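Local coordinates for histidine triad (HIT) protein (PDB 4EGU), which probably acts as a HIT-family nucleotide hydrolase or transferase, binding guanosine monophosphate at its histidine-triad site and also binding zinc, at the interface of chains A and B. Numbering follows the deposited sequence. Chains: chain A/B, histidine triad (HIT) protein.

Contact 1: the interface of chains A and B. Residues chain A 88-91, 93-94; chain B 83-86, 111.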
# COMPACT_ATOMS: atom_id res chain seq x y z
N ASN A 88 2.81 -0.48 -3.12
CA ASN A 88 3.82 0.54 -3.35
C ASN A 88 5.19 -0.13 -3.35
O ASN A 88 5.52 -0.88 -2.43
CB ASN A 88 3.80 1.65 -2.29
CG ASN A 88 4.87 2.69 -2.56
OD1 ASN A 88 5.97 2.64 -2.01
ND2 ASN A 88 4.57 3.62 -3.44
N ASN A 89 5.97 0.16 -4.37
CA ASN A 89 7.34 -0.30 -4.50
C ASN A 89 8.28 0.87 -4.22
O ASN A 89 8.23 1.89 -4.90
CB ASN A 89 7.57 -0.80 -5.93
CG ASN A 89 6.73 -2.00 -6.28
OD1 ASN A 89 6.39 -2.82 -5.44
ND2 ASN A 89 6.37 -2.10 -7.55
N CYS A 90 9.15 0.71 -3.22
CA CYS A 90 10.03 1.79 -2.80
C CYS A 90 11.49 1.39 -2.97
O CYS A 90 12.00 0.51 -2.29
CB CYS A 90 9.75 2.14 -1.34
SG CYS A 90 10.68 3.61 -0.78
N GLY A 91 12.17 2.05 -3.89
CA GLY A 91 13.57 1.78 -4.10
C GLY A 91 13.86 0.49 -4.83
O GLY A 91 12.98 -0.25 -5.27
N ASP A 93 15.29 -2.56 -4.20
CA ASP A 93 14.90 -3.87 -3.77
C ASP A 93 13.38 -4.02 -3.66
O ASP A 93 12.88 -5.15 -3.71
CB ASP A 93 15.69 -4.22 -2.50
CG ASP A 93 17.17 -4.60 -2.82
OD1 ASP A 93 17.48 -4.86 -3.99
OD2 ASP A 93 18.04 -4.64 -1.91
N GLY A 94 12.66 -2.91 -3.59
CA GLY A 94 11.22 -2.96 -3.63
C GLY A 94 10.71 -3.17 -5.04
O GLY A 94 9.52 -3.36 -5.24
N GLY B 83 15.63 -0.75 -0.07
CA GLY B 83 14.28 -0.66 -0.63
C GLY B 83 13.33 -1.69 -0.05
O GLY B 83 13.73 -2.65 0.60
N PHE B 84 12.05 -1.48 -0.30
CA PHE B 84 11.03 -2.30 0.32
C PHE B 84 9.73 -2.18 -0.46
O PHE B 84 9.58 -1.28 -1.28
CB PHE B 84 10.84 -1.94 1.81
CG PHE B 84 10.44 -0.51 2.05
CD1 PHE B 84 11.41 0.49 2.22
CD2 PHE B 84 9.11 -0.15 2.16
CE1 PHE B 84 11.04 1.79 2.47
CE2 PHE B 84 8.74 1.15 2.42
CZ PHE B 84 9.70 2.13 2.57
N ARG B 85 8.81 -3.09 -0.17
CA ARG B 85 7.48 -3.11 -0.79
C ARG B 85 6.42 -3.05 0.30
O ARG B 85 6.56 -3.68 1.34
CB ARG B 85 7.35 -4.37 -1.65
CG ARG B 85 6.02 -4.50 -2.39
CD ARG B 85 6.02 -5.64 -3.38
NE ARG B 85 6.96 -5.36 -4.45
CZ ARG B 85 7.48 -6.26 -5.28
NH1 ARG B 85 7.16 -7.54 -5.18
NH2 ARG B 85 8.33 -5.83 -6.23
N VAL B 86 5.35 -2.32 0.01
CA VAL B 86 4.21 -2.16 0.92
C VAL B 86 2.98 -2.73 0.21
O VAL B 86 2.70 -2.35 -0.93
CB VAL B 86 4.00 -0.68 1.23
CG1 VAL B 86 2.77 -0.48 2.09
CG2 VAL B 86 5.24 -0.08 1.88
N LEU B 111 12.86 -8.05 -4.42
CA LEU B 111 11.57 -8.74 -4.49
C LEU B 111 11.11 -9.10 -5.91
O LEU B 111 11.57 -8.51 -6.86
CB LEU B 111 10.54 -7.87 -3.82
CG LEU B 111 10.82 -7.79 -2.32
CD1 LEU B 111 9.99 -6.65 -1.75
CD2 LEU B 111 10.48 -9.09 -1.62
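A:Asn88 and B:Val86 face each other as an antiparallel pair beside the two-fold of the HIT-family dimer interface, where strand 84-90 of each subunit joins its counterpart in one sheet across the two chains, backbone N and O of A:Asn88 bonding with O and N of B:Val86 and A:Cys90 repeating the pairing with B:Phe84, A:Cys90 N lying 2.8 Å from B:Phe84 O.

The ring of B:Phe84 has CG wedged between the backbone N and the carbonyl carbon (chi1 59°), which turns one face toward the partner strand. A:Cys90 CB sits over the centre of that face, 3.9 Å from the centroid, while A:Cys90 SG reaches out to the rim, 3.7 Å from B:Phe84 CE1.

The amide of A:Asn89 runs next to B:Arg85 in the same direction, its plane turned 54° from the guanidinium. B:Arg85 bends at chi3 (-66°), bringing NE to A:Asn89 OD1, the side-chain amide oxygen, at 2.8 Å; the donor stands above the amide plane, and the bond is clearly bent. B:Arg85 NH2 reaches A:Gly94 O at 2.9 Å, again from above the carbonyl plane. The arginine thus ties the strand to the following loop of chain A, and B:Leu111 CB packs against one guanidinium face. A:Asn89 also belongs to the GMP site, which this arginine of the other subunit may help to shape. Beyond the strand end, A:Asp93 O accepts from B:Leu111 N at 3.0 Å.

Contact 2: the interface of chains A and B. Residues chain A 87, 89, 106, 114-115; chain B 85, 87, 106, 112, 114.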
# COMPACT_ATOMS: atom_id res chain seq x y z
N ILE A 87 -0.34 -1.84 -3.91
CA ILE A 87 1.10 -2.06 -3.80
C ILE A 87 1.85 -0.74 -4.01
O ILE A 87 1.60 -0.01 -4.98
CB ILE A 87 1.60 -3.10 -4.81
CG1 ILE A 87 0.79 -4.39 -4.75
CG2 ILE A 87 3.09 -3.37 -4.54
CD1 ILE A 87 -0.23 -4.49 -5.86
N ASN A 89 5.97 0.16 -4.37
CA ASN A 89 7.34 -0.30 -4.50
C ASN A 89 8.28 0.87 -4.22
O ASN A 89 8.23 1.89 -4.90
CB ASN A 89 7.57 -0.80 -5.93
CG ASN A 89 6.73 -2.00 -6.28
OD1 ASN A 89 6.39 -2.82 -5.44
ND2 ASN A 89 6.37 -2.10 -7.55
N LEU A 106 -4.47 -3.60 -8.18
CA LEU A 106 -4.74 -4.81 -8.97
C LEU A 106 -6.11 -5.33 -8.58
O LEU A 106 -6.40 -5.49 -7.40
CB LEU A 106 -3.71 -5.90 -8.70
CG LEU A 106 -2.25 -5.51 -8.97
CD1 LEU A 106 -1.35 -6.72 -8.70
CD2 LEU A 106 -2.00 -4.96 -10.34
N TYR A 114 2.07 -13.34 -5.25
CA TYR A 114 3.28 -13.29 -6.03
C TYR A 114 4.53 -13.47 -5.15
O TYR A 114 5.48 -14.15 -5.53
CB TYR A 114 3.38 -11.95 -6.72
CG TYR A 114 2.41 -11.74 -7.83
CD1 TYR A 114 2.61 -12.40 -9.03
CD2 TYR A 114 1.34 -10.87 -7.72
CE1 TYR A 114 1.78 -12.24 -10.08
CE2 TYR A 114 0.47 -10.69 -8.79
CZ TYR A 114 0.71 -11.39 -9.97
OH TYR A 114 -0.12 -11.24 -11.05
N GLU A 115 4.57 -12.82 -3.99
CA GLU A 115 5.79 -12.85 -3.17
C GLU A 115 5.97 -14.20 -2.49
O GLU A 115 7.07 -14.51 -2.05
CB GLU A 115 5.81 -11.70 -2.17
CG GLU A 115 5.98 -10.33 -2.82
CD GLU A 115 4.72 -9.75 -3.41
OE1 GLU A 115 4.89 -8.70 -4.04
OE2 GLU A 115 3.60 -10.29 -3.24
N ARG B 85 8.81 -3.09 -0.17
CA ARG B 85 7.48 -3.11 -0.79
C ARG B 85 6.42 -3.05 0.30
O ARG B 85 6.56 -3.68 1.34
CB ARG B 85 7.35 -4.37 -1.65
CG ARG B 85 6.02 -4.50 -2.39
CD ARG B 85 6.02 -5.64 -3.38
NE ARG B 85 6.96 -5.36 -4.45
CZ ARG B 85 7.48 -6.26 -5.28
NH1 ARG B 85 7.16 -7.54 -5.18
NH2 ARG B 85 8.33 -5.83 -6.23
N ILE B 87 2.26 -3.62 0.88
CA ILE B 87 1.09 -4.29 0.29
C ILE B 87 -0.09 -4.25 1.23
O ILE B 87 0.03 -4.57 2.42
CB ILE B 87 1.40 -5.78 -0.06
CG1 ILE B 87 2.55 -5.86 -1.05
CG2 ILE B 87 0.15 -6.47 -0.58
CD1 ILE B 87 3.05 -7.27 -1.28
N LEU B 106 7.64 -5.66 3.14
CA LEU B 106 8.57 -6.70 2.71
C LEU B 106 9.91 -6.04 2.36
O LEU B 106 9.94 -5.07 1.62
CB LEU B 106 8.04 -7.43 1.48
CG LEU B 106 6.67 -8.04 1.63
CD1 LEU B 106 6.30 -8.75 0.34
CD2 LEU B 106 6.56 -8.95 2.79
N PRO B 112 10.21 -10.08 -6.07
CA PRO B 112 9.90 -10.41 -7.47
C PRO B 112 9.13 -9.30 -8.18
O PRO B 112 8.39 -8.60 -7.55
CB PRO B 112 9.03 -11.67 -7.35
CG PRO B 112 8.49 -11.65 -5.97
CD PRO B 112 9.52 -10.97 -5.12
N TYR B 114 6.19 -8.35 -10.81
CA TYR B 114 5.03 -9.03 -11.39
C TYR B 114 5.09 -8.95 -12.91
O TYR B 114 5.26 -7.87 -13.49
CB TYR B 114 3.70 -8.47 -10.89
CG TYR B 114 3.61 -8.20 -9.40
CD1 TYR B 114 2.69 -7.29 -8.92
CD2 TYR B 114 4.44 -8.85 -8.48
CE1 TYR B 114 2.59 -7.02 -7.58
CE2 TYR B 114 4.34 -8.58 -7.12
CZ TYR B 114 3.41 -7.65 -6.68
OH TYR B 114 3.26 -7.33 -5.36
O HOH W 1 1.38 -9.01 -4.47
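The C-terminal segment of chain A, with its 3-10 helix 114-116, packs across strands 84-90 and 103-107 of chain B in this HIT-protein dimer, bringing A:Glu115 against B:Tyr114 and B:Arg85. A:Glu115 bends at chi2 (80°), and its carboxylate meets the guanidinium tip to tip. A:Glu115 OE1 takes two donors on different lone pairs. On the syn side the phenol OH of B:Tyr114 lies 2.5 Å from A:Glu115 OE1. On the anti side B:Arg85 NH1 approaches A:Glu115 OE1 to 2.8 Å, a salt bridge. The short phenol bond and the adjacent arginine would be expected to favour a charged carboxylate.

B:Pro112 O positions the arginine from within its own chain, accepting from NH1 and NH2 end-on and close to the guanidinium plane; this steadies the group while NE binds A:Asn89.

The two copies of Tyr114 stack, with centroids 4.2 Å apart and planes 15° from parallel. A:Tyr114 CD2 lies over the centre of the B:Tyr114 ring, whose edge meets A:Glu115 OE1 in plane. Apolar groups pack on the acidic side chain as well: B:Leu106 CD1 lies 3.5 Å from A:Glu115 CG in its aliphatic part, and B:Ile87 CD1 abuts the carboxylate tip. The A:Ile87 side chain lies alongside the arginine's aliphatic stem, its CG2 methyl 3.8 Å from B:Arg85 CG. Water 1 bridges the remaining oxygen to the phenol, 2.8 Å from A:Glu115 OE2 and 2.7 Å from B:Tyr114 OH.

The centres of contact 1 and contact 2 are about 8 Å apart, and both include A:Asn89 and B:Arg85. Strand 84-90 of each chain runs through both, so the shared sheet of contact 1 continues directly into the packing of the C-terminal segment in contact 2. B:Arg85 couples the strand pairing to that segment. The centres lie about 9 Å and 11 Å, respectively, from A:His102, the predicted nucleophile. Because A:Asn89 is both a GMP-site residue and a partner of B:Arg85, dimer formation may help to order the nucleotide site. Two-fold symmetry repeats the strand pairing, whereas around Tyr114 the two chains differ in conformation.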